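Long-range contacts in Lmo2445 protein (PDB 5HZL), which is of unknown function but, as a secreted internalin-like leucine-rich repeat protein of Listeria monocytogenes that binds calcium, may serve in binding to partner molecules: residues A[181-186]-A[221-226]; A[204-209]-A[291-296]; A[241-246]-A[276-281]; A[248-253]-A[264-269]. All blocks are in the same frame, centred on the assembly; numbering follows the deposited sequence.

Interaction 1. Residues A[181-186]-A[221-226]; sequences HLISIP and FVPFIY
Ile-183 and Phe-221 set their side chains across one another at about a right angle, the isoleucine CD1 resting 3.9 Å from ring atom CD2. CG1 of Ile-183 sits between the backbone N and the carbonyl carbon (chi1 68°), and the extended chi2 (172°) carries CD1 on to the ring, which it meets obliquely. Pro-223 completes this cluster: its CD lies over the centre of the Phe-221 ring, and the same carbon is 4.2 Å from Ile-183 CD1. Two residues further on, Ile-185 slants across Phe-224, with CG1 3.5 Å from ring atom CD2 and Ile-185 CD1 3.8 Å from both CD2 and CE2 of Phe-224. Between the two pairs runs one polar link, Phe-224 N to Ile-183 O, 2.9 Å long and bent to 134° at the hydrogen, with the donor above the carbonyl plane. The segment 181-186 leaves a short strand of the leucine-rich repeat region, whereas 221-226 enters helix 223-227; Tyr-292 of strand 290-298 touches both Ile-183 and Phe-224. Ser-184 turns its OG back to Ile-161 O. The chemistry is thus that of a largely buried, mainly apolar contact, where one bent amide-carbonyl bond supplies a partner for an N-H in the helix's first turn.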
loop_
_atom_site.group_PDB
_atom_site.type_symbol
_atom_site.label_atom_id
_atom_site.label_comp_id
_atom_site.label_asym_id
_atom_site.label_seq_id
_atom_site.Cartn_x
_atom_site.Cartn_y
_atom_site.Cartn_z
ATOM N N HIS A 181 -6.583 3.250 5.246
ATOM C CA HIS A 181 -8.001 3.621 5.186
ATOM C C HIS A 181 -8.885 2.438 4.844
ATOM O O HIS A 181 -9.848 2.554 4.074
ATOM C CB HIS A 181 -8.212 4.727 4.133
ATOM C CG HIS A 181 -7.267 5.879 4.263
ATOM N ND1 HIS A 181 -7.226 6.689 5.377
ATOM C CD2 HIS A 181 -6.348 6.377 3.404
ATOM C CE1 HIS A 181 -6.306 7.619 5.210
ATOM N NE2 HIS A 181 -5.758 7.452 4.020
ATOM N N LEU A 182 -8.551 1.300 5.428
ATOM C CA LEU A 182 -9.287 0.059 5.207
ATOM C C LEU A 182 -10.547 -0.025 6.084
ATOM O O LEU A 182 -10.541 0.440 7.220
ATOM C CB LEU A 182 -8.358 -1.121 5.501
ATOM C CG LEU A 182 -7.144 -1.213 4.573
ATOM C CD1 LEU A 182 -6.134 -2.235 5.072
ATOM C CD2 LEU A 182 -7.624 -1.515 3.159
ATOM N N ILE A 183 -11.615 -0.620 5.538
ATOM C CA ILE A 183 -12.888 -0.780 6.251
ATOM C C ILE A 183 -13.130 -2.243 6.584
ATOM O O ILE A 183 -14.220 -2.637 6.991
ATOM C CB ILE A 183 -14.080 -0.271 5.405
ATOM C CG1 ILE A 183 -14.333 -1.163 4.172
ATOM C CG2 ILE A 183 -13.830 1.171 4.999
ATOM C CD1 ILE A 183 -15.593 -0.839 3.412
ATOM N N SER A 184 -12.086 -3.033 6.435
ATOM C CA SER A 184 -12.163 -4.452 6.618
ATOM C C SER A 184 -10.823 -4.946 7.136
ATOM O O SER A 184 -9.821 -4.235 7.036
ATOM C CB SER A 184 -12.456 -5.026 5.236
ATOM O OG SER A 184 -12.399 -6.434 5.196
ATOM N N ILE A 185 -10.810 -6.164 7.671
ATOM C CA ILE A 185 -9.606 -6.762 8.200
ATOM C C ILE A 185 -9.215 -8.024 7.419
ATOM O O ILE A 185 -10.088 -8.838 7.084
ATOM C CB ILE A 185 -9.810 -7.179 9.681
ATOM C CG1 ILE A 185 -10.217 -5.974 10.536
ATOM C CG2 ILE A 185 -8.551 -7.835 10.271
ATOM C CD1 ILE A 185 -10.422 -6.294 12.011
ATOM N N PRO A 186 -7.905 -8.188 7.112
ATOM C CA PRO A 186 -7.446 -9.427 6.479
ATOM C C PRO A 186 -7.355 -10.467 7.611
ATOM O O PRO A 186 -6.284 -10.716 8.153
ATOM C CB PRO A 186 -6.075 -9.055 5.922
ATOM C CG PRO A 186 -5.603 -7.947 6.784
ATOM C CD PRO A 186 -6.815 -7.204 7.241
ATOM N N PHE A 221 -22.118 0.391 5.452
ATOM C CA PHE A 221 -21.367 -0.888 5.297
ATOM C C PHE A 221 -20.000 -0.753 5.945
ATOM O O PHE A 221 -19.122 -0.098 5.373
ATOM C CB PHE A 221 -21.237 -1.234 3.803
ATOM C CG PHE A 221 -20.429 -2.468 3.515
ATOM C CD1 PHE A 221 -20.931 -3.728 3.796
ATOM C CD2 PHE A 221 -19.177 -2.375 2.908
ATOM C CE1 PHE A 221 -20.194 -4.869 3.515
ATOM C CE2 PHE A 221 -18.437 -3.514 2.623
ATOM C CZ PHE A 221 -18.946 -4.761 2.928
ATOM N N VAL A 222 -19.819 -1.366 7.125
ATOM C CA VAL A 222 -18.556 -1.265 7.862
ATOM C C VAL A 222 -18.146 -2.615 8.456
ATOM O O VAL A 222 -18.348 -2.864 9.655
ATOM C CB VAL A 222 -18.662 -0.224 9.009
ATOM C CG1 VAL A 222 -17.258 0.123 9.529
ATOM C CG2 VAL A 222 -19.357 1.055 8.547
ATOM N N PRO A 223 -17.552 -3.494 7.630
ATOM C CA PRO A 223 -17.135 -4.812 8.104
ATOM C C PRO A 223 -16.192 -4.826 9.296
ATOM O O PRO A 223 -16.250 -5.756 10.096
ATOM C CB PRO A 223 -16.450 -5.419 6.885
ATOM C CG PRO A 223 -17.147 -4.800 5.748
ATOM C CD PRO A 223 -17.406 -3.386 6.169
ATOM N N PHE A 224 -15.347 -3.806 9.405
ATOM C CA PHE A 224 -14.380 -3.707 10.498
ATOM C C PHE A 224 -15.034 -3.812 11.879
ATOM O O PHE A 224 -14.503 -4.483 12.766
ATOM C CB PHE A 224 -13.586 -2.391 10.388
ATOM C CG PHE A 224 -12.566 -2.209 11.482
ATOM C CD1 PHE A 224 -12.911 -1.581 12.671
ATOM C CD2 PHE A 224 -11.262 -2.677 11.329
ATOM C CE1 PHE A 224 -11.983 -1.424 13.683
ATOM C CE2 PHE A 224 -10.330 -2.518 12.340
ATOM C CZ PHE A 224 -10.691 -1.894 13.517
ATOM N N ILE A 225 -16.175 -3.145 12.049
ATOM C CA ILE A 225 -16.904 -3.153 13.323
ATOM C C ILE A 225 -17.179 -4.570 13.833
ATOM O O ILE A 225 -16.983 -4.872 15.009
ATOM C CB ILE A 225 -18.241 -2.374 13.211
ATOM C CG1 ILE A 225 -17.960 -0.883 13.005
ATOM C CG2 ILE A 225 -19.086 -2.535 14.474
ATOM C CD1 ILE A 225 -19.194 -0.047 12.736
ATOM N N TYR A 226 -17.610 -5.436 12.934
ATOM C CA TYR A 226 -17.946 -6.796 13.296
ATOM C C TYR A 226 -16.735 -7.722 13.362
ATOM O O TYR A 226 -16.638 -8.539 14.264
ATOM C CB TYR A 226 -19.002 -7.306 12.324
ATOM C CG TYR A 226 -20.235 -6.431 12.302
ATOM C CD1 TYR A 226 -20.289 -5.297 11.497
ATOM C CD2 TYR A 226 -21.349 -6.737 13.080
ATOM C CE1 TYR A 226 -21.416 -4.495 11.471
ATOM C CE2 TYR A 226 -22.488 -5.944 13.054
ATOM C CZ TYR A 226 -22.515 -4.824 12.250
ATOM O OH TYR A 226 -23.628 -4.022 12.206
#

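Interaction 2. Residues A[204-209]-A[291-296]; sequences TATYPP and WYDFPV
Tyr-207 receives Phe-294 over one face of its ring, CE1 of the phenylalanine standing 3.3 Å above the plane near the centre, while Tyr-292 CD1 comes in at the edge. The Tyr-207 and Phe-294 side chains run side by side in the same direction, but their planes are 39° apart, so the pair is oblique. On the Trp-291 indole, Thr-204 CG2 makes a CH-pi contact 3.5 Å from the centroid of the five-membered ring. Ala-205 CB meets the edge of the Tyr-292 ring. These groups decorate two parallel neighbours of a mixed beta sheet, in which strand 203-212 forms an outermost member beside 290-298. Thr-204, Thr-206, Trp-291 and Asp-293 share one face; Ala-205 and Tyr-292 share the other. Ala-205 and Thr-206 also line the pocket of a bound PG5 molecule, probably from the crystallisation liquor. The backbones are joined by Ala-205 N to Trp-291 O at 3.2 Å, Asp-293 N to Ala-205 O at 2.8 Å and Tyr-207 N to Asp-293 O at 2.8 Å. Beyond the regular pairing, Pro-209 CB packs 3.9 Å from Pro-295 CB. Tyr-292 OH bonds to Leu-182 O in the repeat region, and Tyr-207 OH to Phe-221 O just before helix 223-227.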
loop_
_atom_site.group_PDB
_atom_site.type_symbol
_atom_site.label_atom_id
_atom_site.label_comp_id
_atom_site.label_asym_id
_atom_site.label_seq_id
_atom_site.Cartn_x
_atom_site.Cartn_y
_atom_site.Cartn_z
ATOM N N THR A 204 -8.771 4.777 9.006
ATOM C CA THR A 204 -9.728 5.888 8.935
ATOM C C THR A 204 -10.232 6.072 7.535
ATOM O O THR A 204 -9.464 5.950 6.599
ATOM C CB THR A 204 -9.083 7.202 9.395
ATOM O OG1 THR A 204 -8.032 7.578 8.486
ATOM C CG2 THR A 204 -8.522 7.026 10.795
ATOM N N ALA A 205 -11.513 6.378 7.376
ATOM C CA ALA A 205 -12.052 6.557 6.037
ATOM C C ALA A 205 -13.271 7.430 5.986
ATOM O O ALA A 205 -14.120 7.367 6.858
ATOM C CB ALA A 205 -12.380 5.200 5.427
ATOM N N THR A 206 -13.338 8.246 4.948
ATOM C CA THR A 206 -14.474 9.120 4.714
ATOM C C THR A 206 -15.217 8.505 3.535
ATOM O O THR A 206 -14.694 8.450 2.419
ATOM C CB THR A 206 -14.002 10.544 4.395
ATOM O OG1 THR A 206 -13.095 10.958 5.421
ATOM C CG2 THR A 206 -15.183 11.515 4.302
ATOM N N TYR A 207 -16.421 8.011 3.794
ATOM C CA TYR A 207 -17.246 7.374 2.749
ATOM C C TYR A 207 -17.799 8.369 1.737
ATOM O O TYR A 207 -17.811 9.571 1.981
ATOM C CB TYR A 207 -18.397 6.557 3.371
ATOM C CG TYR A 207 -17.990 5.208 3.967
ATOM C CD1 TYR A 207 -17.084 5.128 5.021
ATOM C CD2 TYR A 207 -18.555 4.015 3.502
ATOM C CE1 TYR A 207 -16.729 3.900 5.575
ATOM C CE2 TYR A 207 -18.208 2.783 4.050
ATOM C CZ TYR A 207 -17.295 2.730 5.085
ATOM O OH TYR A 207 -16.934 1.533 5.649
ATOM N N PRO A 208 -18.214 7.874 0.564
ATOM C CA PRO A 208 -18.792 8.827 -0.390
ATOM C C PRO A 208 -20.029 9.502 0.219
ATOM O O PRO A 208 -20.693 8.895 1.041
ATOM C CB PRO A 208 -19.154 7.938 -1.589
ATOM C CG PRO A 208 -18.175 6.810 -1.523
ATOM C CD PRO A 208 -17.907 6.570 -0.066
ATOM N N PRO A 209 -20.335 10.747 -0.172
ATOM C CA PRO A 209 -21.507 11.406 0.421
ATOM C C PRO A 209 -22.810 10.822 -0.108
ATOM O O PRO A 209 -22.827 10.295 -1.214
ATOM C CB PRO A 209 -21.343 12.867 -0.012
ATOM C CG PRO A 209 -20.570 12.807 -1.277
ATOM C CD PRO A 209 -19.729 11.557 -1.247
ATOM N N TRP A 291 -11.707 5.203 12.937
ATOM C CA TRP A 291 -12.895 6.076 12.811
ATOM C C TRP A 291 -13.350 6.195 11.358
ATOM O O TRP A 291 -12.531 6.227 10.449
ATOM C CB TRP A 291 -12.744 7.466 13.454
ATOM C CG TRP A 291 -11.619 8.339 12.989
ATOM C CD1 TRP A 291 -10.417 8.528 13.622
ATOM C CD2 TRP A 291 -11.585 9.164 11.816
ATOM N NE1 TRP A 291 -9.643 9.413 12.918
ATOM C CE2 TRP A 291 -10.328 9.815 11.801
ATOM C CE3 TRP A 291 -12.482 9.401 10.760
ATOM C CZ2 TRP A 291 -9.946 10.698 10.773
ATOM C CZ3 TRP A 291 -12.102 10.281 9.736
ATOM C CH2 TRP A 291 -10.844 10.921 9.758
ATOM N N TYR A 292 -14.662 6.270 11.145
ATOM C CA TYR A 292 -15.227 6.359 9.794
ATOM C C TYR A 292 -16.240 7.476 9.641
ATOM O O TYR A 292 -17.175 7.528 10.395
ATOM C CB TYR A 292 -15.885 5.031 9.438
ATOM C CG TYR A 292 -14.914 3.879 9.497
ATOM C CD1 TYR A 292 -14.007 3.664 8.468
ATOM C CD2 TYR A 292 -14.895 3.002 10.575
ATOM C CE1 TYR A 292 -13.101 2.608 8.502
ATOM C CE2 TYR A 292 -13.991 1.945 10.615
ATOM C CZ TYR A 292 -13.091 1.756 9.571
ATOM O OH TYR A 292 -12.202 0.714 9.601
ATOM N N ASP A 293 -16.044 8.358 8.659
ATOM C CA ASP A 293 -16.961 9.484 8.403
ATOM C C ASP A 293 -17.937 9.217 7.263
ATOM O O ASP A 293 -17.590 8.605 6.248
ATOM C CB ASP A 293 -16.205 10.785 8.102
ATOM C CG ASP A 293 -15.531 11.390 9.327
ATOM O OD1 ASP A 293 -15.604 10.817 10.441
ATOM O OD2 ASP A 293 -14.925 12.472 9.158
ATOM N N PHE A 294 -19.155 9.715 7.437
ATOM C CA PHE A 294 -20.225 9.544 6.473
ATOM C C PHE A 294 -20.868 10.898 6.233
ATOM O O PHE A 294 -21.650 11.342 7.060
ATOM C CB PHE A 294 -21.242 8.545 7.033
ATOM C CG PHE A 294 -20.622 7.247 7.459
ATOM C CD1 PHE A 294 -20.400 6.235 6.542
ATOM C CD2 PHE A 294 -20.233 7.047 8.769
ATOM C CE1 PHE A 294 -19.815 5.037 6.925
ATOM C CE2 PHE A 294 -19.650 5.851 9.164
ATOM C CZ PHE A 294 -19.435 4.845 8.245
ATOM N N PRO A 295 -20.500 11.590 5.132
ATOM C CA PRO A 295 -21.136 12.887 4.847
ATOM C C PRO A 295 -22.585 12.644 4.426
ATOM O O PRO A 295 -22.845 11.824 3.543
ATOM C CB PRO A 295 -20.309 13.458 3.687
ATOM C CG PRO A 295 -19.074 12.631 3.622
ATOM C CD PRO A 295 -19.432 11.285 4.165
ATOM N N VAL A 296 -23.519 13.336 5.066
ATOM C CA VAL A 296 -24.933 13.158 4.772
ATOM C C VAL A 296 -25.693 14.471 4.650
ATOM O O VAL A 296 -25.432 15.428 5.379
ATOM C CB VAL A 296 -25.602 12.298 5.870
ATOM C CG1 VAL A 296 -27.105 12.135 5.617
ATOM C CG2 VAL A 296 -24.932 10.931 5.937
#

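Interaction 3. Residues A[241-246]-A[276-281]; sequences IIKDNG and LLEISL
An antiparallel pairing of the central strand 273-281 and its neighbour 240-244, in the five-stranded mixed sheet of the C-terminal domain, brings Ile-241 against Ser-280 and Lys-243 against Glu-278 as hydrogen-bonded pairs. Ile-242 with Ile-279 and Asp-244 with Leu-277 are the non-hydrogen-bonded pairs that alternate with them. Each hydrogen-bonded pair makes two backbone bonds; Lys-243 N, for example, reaches Glu-278 O at 2.9 Å. The sheet has two unlike faces here. Ile-242, Leu-277 and Ile-279 are buried on one, where Ile-279 meets Ile-225 of helix 223-227 and Phe-294 of the next strand, while the other bears Ile-241, Lys-243, Glu-278 and Ser-280. On that second face the Lys-243 and Glu-278 side chains lie side by side and point the same way. Glu-278 is extended, with CG anti to its backbone N (chi1 176°), whereas Lys-243 bends at chi3 (-67°), which places CE beside the carboxylate. The salt bridge from Lys-243 NZ to Glu-278 OE2 measures 3.4 Å. Glu-278 OE1 also lies close to Asp-293 OD1, a pairing of like charges whose repulsion the lysine could partly offset. Across from Leu-277, Asp-244 OD1 stands 3.8 Å from its CD2, and that carboxylate oxygen is hydrogen-bonded to His-275 ND1. Past the last pair the chain begins to turn, and Asn-245 still holds Leu-276 with both its backbone and its side chain: N donates to Leu-276 O at 2.8 Å, and OD1 accepts from Leu-276 N at 2.9 Å, the donor 50° out of the amide carbonyl plane.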
loop_
_atom_site.group_PDB
_atom_site.type_symbol
_atom_site.label_atom_id
_atom_site.label_comp_id
_atom_site.label_asym_id
_atom_site.label_seq_id
_atom_site.Cartn_x
_atom_site.Cartn_y
_atom_site.Cartn_z
ATOM N N ILE A 241 -18.535 5.175 19.706
ATOM C CA ILE A 241 -19.149 6.505 19.811
ATOM C C ILE A 241 -19.670 6.952 18.447
ATOM O O ILE A 241 -19.038 6.694 17.434
ATOM C CB ILE A 241 -18.130 7.585 20.311
ATOM C CG1 ILE A 241 -17.577 7.290 21.725
ATOM C CG2 ILE A 241 -18.741 8.988 20.301
ATOM C CD1 ILE A 241 -16.595 6.143 21.828
ATOM N N ILE A 242 -20.829 7.612 18.435
ATOM C CA ILE A 242 -21.472 8.144 17.223
ATOM C C ILE A 242 -21.503 9.665 17.372
ATOM O O ILE A 242 -22.023 10.178 18.353
ATOM C CB ILE A 242 -22.890 7.550 16.978
ATOM C CG1 ILE A 242 -22.811 6.181 16.280
ATOM C CG2 ILE A 242 -23.692 8.410 16.009
ATOM C CD1 ILE A 242 -22.044 5.113 17.019
ATOM N N LYS A 243 -20.945 10.378 16.400
ATOM C CA LYS A 243 -20.898 11.831 16.449
ATOM C C LYS A 243 -21.540 12.440 15.234
ATOM O O LYS A 243 -21.651 11.800 14.194
ATOM C CB LYS A 243 -19.462 12.319 16.566
ATOM C CG LYS A 243 -18.754 11.690 17.739
ATOM C CD LYS A 243 -17.436 12.347 18.086
ATOM C CE LYS A 243 -16.383 12.162 17.028
ATOM N NZ LYS A 243 -15.156 12.844 17.513
ATOM N N ASP A 244 -21.952 13.692 15.390
ATOM C CA ASP A 244 -22.606 14.448 14.341
ATOM C C ASP A 244 -21.929 15.804 14.287
ATOM O O ASP A 244 -22.027 16.572 15.233
ATOM C CB ASP A 244 -24.085 14.595 14.682
ATOM C CG ASP A 244 -24.863 15.368 13.633
ATOM O OD1 ASP A 244 -24.505 15.290 12.433
ATOM O OD2 ASP A 244 -25.853 16.044 14.013
ATOM N N ASN A 245 -21.238 16.083 13.185
ATOM C CA ASN A 245 -20.512 17.337 13.001
ATOM C C ASN A 245 -19.533 17.589 14.153
ATOM O O ASN A 245 -19.415 18.709 14.657
ATOM C CB ASN A 245 -21.484 18.517 12.799
ATOM C CG ASN A 245 -22.259 18.425 11.491
ATOM O OD1 ASN A 245 -21.706 18.064 10.447
ATOM N ND2 ASN A 245 -23.537 18.786 11.531
ATOM N N GLY A 246 -18.854 16.521 14.572
ATOM C CA GLY A 246 -17.874 16.591 15.649
ATOM C C GLY A 246 -18.349 16.425 17.084
ATOM O O GLY A 246 -17.519 16.153 17.952
ATOM N N LEU A 276 -22.166 15.536 9.106
ATOM C CA LEU A 276 -21.023 14.656 8.946
ATOM C C LEU A 276 -21.121 13.686 10.123
ATOM O O LEU A 276 -20.939 14.071 11.279
ATOM C CB LEU A 276 -19.718 15.445 8.981
ATOM C CG LEU A 276 -18.444 14.623 8.816
ATOM C CD1 LEU A 276 -18.462 13.914 7.463
ATOM C CD2 LEU A 276 -17.209 15.501 8.971
ATOM N N LEU A 277 -21.430 12.433 9.826
ATOM C CA LEU A 277 -21.577 11.418 10.858
ATOM C C LEU A 277 -20.293 10.645 11.012
ATOM O O LEU A 277 -19.624 10.346 10.039
ATOM C CB LEU A 277 -22.735 10.507 10.498
ATOM C CG LEU A 277 -24.068 11.259 10.554
ATOM C CD1 LEU A 277 -25.146 10.542 9.770
ATOM C CD2 LEU A 277 -24.492 11.495 11.991
ATOM N N GLU A 278 -19.955 10.316 12.246
ATOM C CA GLU A 278 -18.733 9.601 12.519
ATOM C C GLU A 278 -18.925 8.478 13.528
ATOM O O GLU A 278 -19.606 8.649 14.527
ATOM C CB GLU A 278 -17.682 10.599 13.010
ATOM C CG GLU A 278 -16.352 9.985 13.443
ATOM C CD GLU A 278 -15.305 11.022 13.824
ATOM O OE1 GLU A 278 -15.165 12.044 13.114
ATOM O OE2 GLU A 278 -14.596 10.795 14.830
ATOM N N ILE A 279 -18.322 7.334 13.228
ATOM C CA ILE A 279 -18.332 6.168 14.085
ATOM C C ILE A 279 -16.890 6.095 14.559
ATOM O O ILE A 279 -15.998 5.865 13.766
ATOM C CB ILE A 279 -18.702 4.882 13.332
ATOM C CG1 ILE A 279 -20.100 5.013 12.728
ATOM C CG2 ILE A 279 -18.661 3.690 14.278
ATOM C CD1 ILE A 279 -20.538 3.830 11.881
ATOM N N SER A 280 -16.675 6.315 15.850
ATOM C CA SER A 280 -15.357 6.294 16.466
ATOM C C SER A 280 -15.232 5.025 17.298
ATOM O O SER A 280 -16.008 4.817 18.218
ATOM C CB SER A 280 -15.211 7.533 17.342
ATOM O OG SER A 280 -14.020 7.507 18.097
ATOM N N LEU A 281 -14.250 4.192 16.970
ATOM C CA LEU A 281 -13.988 2.918 17.654
ATOM C C LEU A 281 -12.710 3.058 18.467
ATOM O O LEU A 281 -11.843 3.837 18.096
ATOM C CB LEU A 281 -13.785 1.843 16.602
ATOM C CG LEU A 281 -14.884 1.835 15.533
ATOM C CD1 LEU A 281 -14.535 0.898 14.390
ATOM C CD2 LEU A 281 -16.230 1.489 16.141
#

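Interaction 4. Residues A[248-253]-A[264-269]; sequences TLYEPP and TIETAG
The backbones of Tyr-250 and Glu-266 approach no closer than 8.8 Å between CA atoms, so the gap between strand 247-250 and the loop after strand 262-264 is bridged by side chains. Tyr-250 spans it: its OH accepts a hydrogen bond from Glu-266 N at 3.0 Å, nearly straight at 164°. The phenol oxygen also lies 3.5 Å from Ile-265 CA. Glu-266 crosses the tyrosine at about a right angle, CB 3.7 Å from ring atom CE1 and CG 3.7 Å from CZ, an oblique approach to the ring. CB and CG make the ring contact; beyond them the glutamate chain bends at chi2 (-70°), and its carboxylate plane stands 63° from the ring plane. Leu-249 adds a lighter touch, CD2 lying 3.9 Å from Glu-266 O. In the loop, Ile-265 and Thr-267 both pack on Leu-277 of strand 273-281, and Thr-267 OG1 takes a hydrogen bond from Leu-218 N. Leu-249 and Tyr-250 together face Ile-242, which is a classic beta bulge in the edge strand, and Glu-266 is the centre of an inverse gamma turn.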
loop_
_atom_site.group_PDB
_atom_site.type_symbol
_atom_site.label_atom_id
_atom_site.label_comp_id
_atom_site.label_asym_id
_atom_site.label_seq_id
_atom_site.Cartn_x
_atom_site.Cartn_y
_atom_site.Cartn_z
ATOM N N THR A 248 -20.644 14.528 20.106
ATOM C CA THR A 248 -21.198 13.204 20.425
ATOM C C THR A 248 -22.726 13.226 20.355
ATOM O O THR A 248 -23.352 14.168 20.825
ATOM C CB THR A 248 -20.720 12.710 21.815
ATOM O OG1 THR A 248 -19.290 12.596 21.813
ATOM C CG2 THR A 248 -21.313 11.351 22.158
ATOM N N LEU A 249 -23.313 12.197 19.744
ATOM C CA LEU A 249 -24.771 12.100 19.614
ATOM C C LEU A 249 -25.267 11.039 20.594
ATOM O O LEU A 249 -26.247 11.271 21.292
ATOM C CB LEU A 249 -25.179 11.760 18.179
ATOM C CG LEU A 249 -26.664 11.893 17.817
ATOM C CD1 LEU A 249 -27.105 13.348 17.907
ATOM C CD2 LEU A 249 -26.937 11.370 16.415
ATOM N N TYR A 250 -24.597 9.882 20.625
ATOM C CA TYR A 250 -24.928 8.787 21.558
ATOM C C TYR A 250 -23.805 7.741 21.567
ATOM O O TYR A 250 -23.043 7.648 20.605
ATOM C CB TYR A 250 -26.295 8.133 21.257
ATOM C CG TYR A 250 -26.394 7.405 19.945
ATOM C CD1 TYR A 250 -26.671 8.090 18.765
ATOM C CD2 TYR A 250 -26.241 6.023 19.879
ATOM C CE1 TYR A 250 -26.769 7.418 17.545
ATOM C CE2 TYR A 250 -26.343 5.341 18.667
ATOM C CZ TYR A 250 -26.601 6.040 17.502
ATOM O OH TYR A 250 -26.688 5.366 16.297
ATOM N N GLU A 251 -23.702 6.984 22.663
ATOM C CA GLU A 251 -22.698 5.921 22.828
ATOM C C GLU A 251 -23.445 4.604 23.015
ATOM O O GLU A 251 -23.736 4.211 24.146
ATOM C CB GLU A 251 -21.796 6.175 24.037
ATOM C CG GLU A 251 -21.004 7.471 23.984
ATOM C CD GLU A 251 -20.128 7.701 25.218
ATOM O OE1 GLU A 251 -19.902 6.755 26.011
ATOM O OE2 GLU A 251 -19.650 8.844 25.394
ATOM N N PRO A 252 -23.752 3.905 21.908
ATOM C CA PRO A 252 -24.499 2.657 22.000
ATOM C C PRO A 252 -23.619 1.469 22.365
ATOM O O PRO A 252 -22.398 1.567 22.271
ATOM C CB PRO A 252 -25.041 2.489 20.581
ATOM C CG PRO A 252 -23.933 3.017 19.743
ATOM C CD PRO A 252 -23.294 4.140 20.526
ATOM N N PRO A 253 -24.243 0.350 22.781
ATOM C CA PRO A 253 -23.450 -0.823 23.114
ATOM C C PRO A 253 -22.899 -1.379 21.813
ATOM O O PRO A 253 -23.504 -1.199 20.758
ATOM C CB PRO A 253 -24.460 -1.772 23.770
ATOM C CG PRO A 253 -25.780 -1.377 23.208
ATOM C CD PRO A 253 -25.695 0.096 22.914
ATOM N N THR A 264 -26.634 0.353 11.430
ATOM C CA THR A 264 -27.625 1.420 11.373
ATOM C C THR A 264 -27.277 2.490 12.387
ATOM O O THR A 264 -26.954 2.159 13.526
ATOM C CB THR A 264 -29.024 0.861 11.700
ATOM O OG1 THR A 264 -29.351 -0.152 10.753
ATOM C CG2 THR A 264 -30.100 1.945 11.641
ATOM N N ILE A 265 -27.326 3.757 11.975
ATOM C CA ILE A 265 -27.046 4.864 12.891
ATOM C C ILE A 265 -28.289 5.752 12.971
ATOM O O ILE A 265 -28.852 6.166 11.951
ATOM C CB ILE A 265 -25.721 5.610 12.580
ATOM C CG1 ILE A 265 -25.758 6.414 11.290
ATOM C CG2 ILE A 265 -24.577 4.609 12.510
ATOM C CD1 ILE A 265 -24.405 7.041 10.968
ATOM N N GLU A 266 -28.690 6.017 14.218
ATOM C CA GLU A 266 -29.890 6.782 14.570
ATOM C C GLU A 266 -29.920 8.240 14.103
ATOM O O GLU A 266 -29.728 9.151 14.904
ATOM C CB GLU A 266 -30.071 6.757 16.105
ATOM C CG GLU A 266 -30.131 5.398 16.807
ATOM C CD GLU A 266 -31.399 4.609 16.529
ATOM O OE1 GLU A 266 -31.809 4.491 15.354
ATOM O OE2 GLU A 266 -31.980 4.075 17.502
ATOM N N THR A 267 -30.177 8.460 12.817
ATOM C CA THR A 267 -30.253 9.823 12.268
ATOM C C THR A 267 -31.700 10.314 12.078
ATOM O O THR A 267 -31.929 11.363 11.475
ATOM C CB THR A 267 -29.528 9.913 10.915
ATOM O OG1 THR A 267 -30.119 8.991 9.997
ATOM C CG2 THR A 267 -28.056 9.592 11.069
ATOM N N ALA A 268 -32.668 9.568 12.609
ATOM C CA ALA A 268 -34.083 9.928 12.464
ATOM C C ALA A 268 -34.442 11.239 13.165
ATOM O O ALA A 268 -35.299 11.978 12.684
ATOM C CB ALA A 268 -34.969 8.795 12.974
ATOM N N GLY A 269 -33.788 11.516 14.292
ATOM C CA GLY A 269 -34.042 12.731 15.058
ATOM C C GLY A 269 -33.322 13.973 14.566
ATOM O O GLY A 269 -33.589 15.069 15.058
#

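Following the chain from the N terminus, interaction 1 opens in the last part of the repeat region and closes at the start of helix 223-227. Interaction 2 opens at 204-209, inside that loop, and closes at 291-296, well beyond it, so the two cross; His-181 bonds to Thr-204, fastening the repeats to the sheet. Interaction 3 follows interaction 1 in series and nests within the loop of interaction 2, pairing strand 240-244 with 273-281, the neighbour of 290-298. Interaction 4 is nested deeper still, inside interaction 3, and joins the outermost strand 247-250 to the loop leading into strand 273-281.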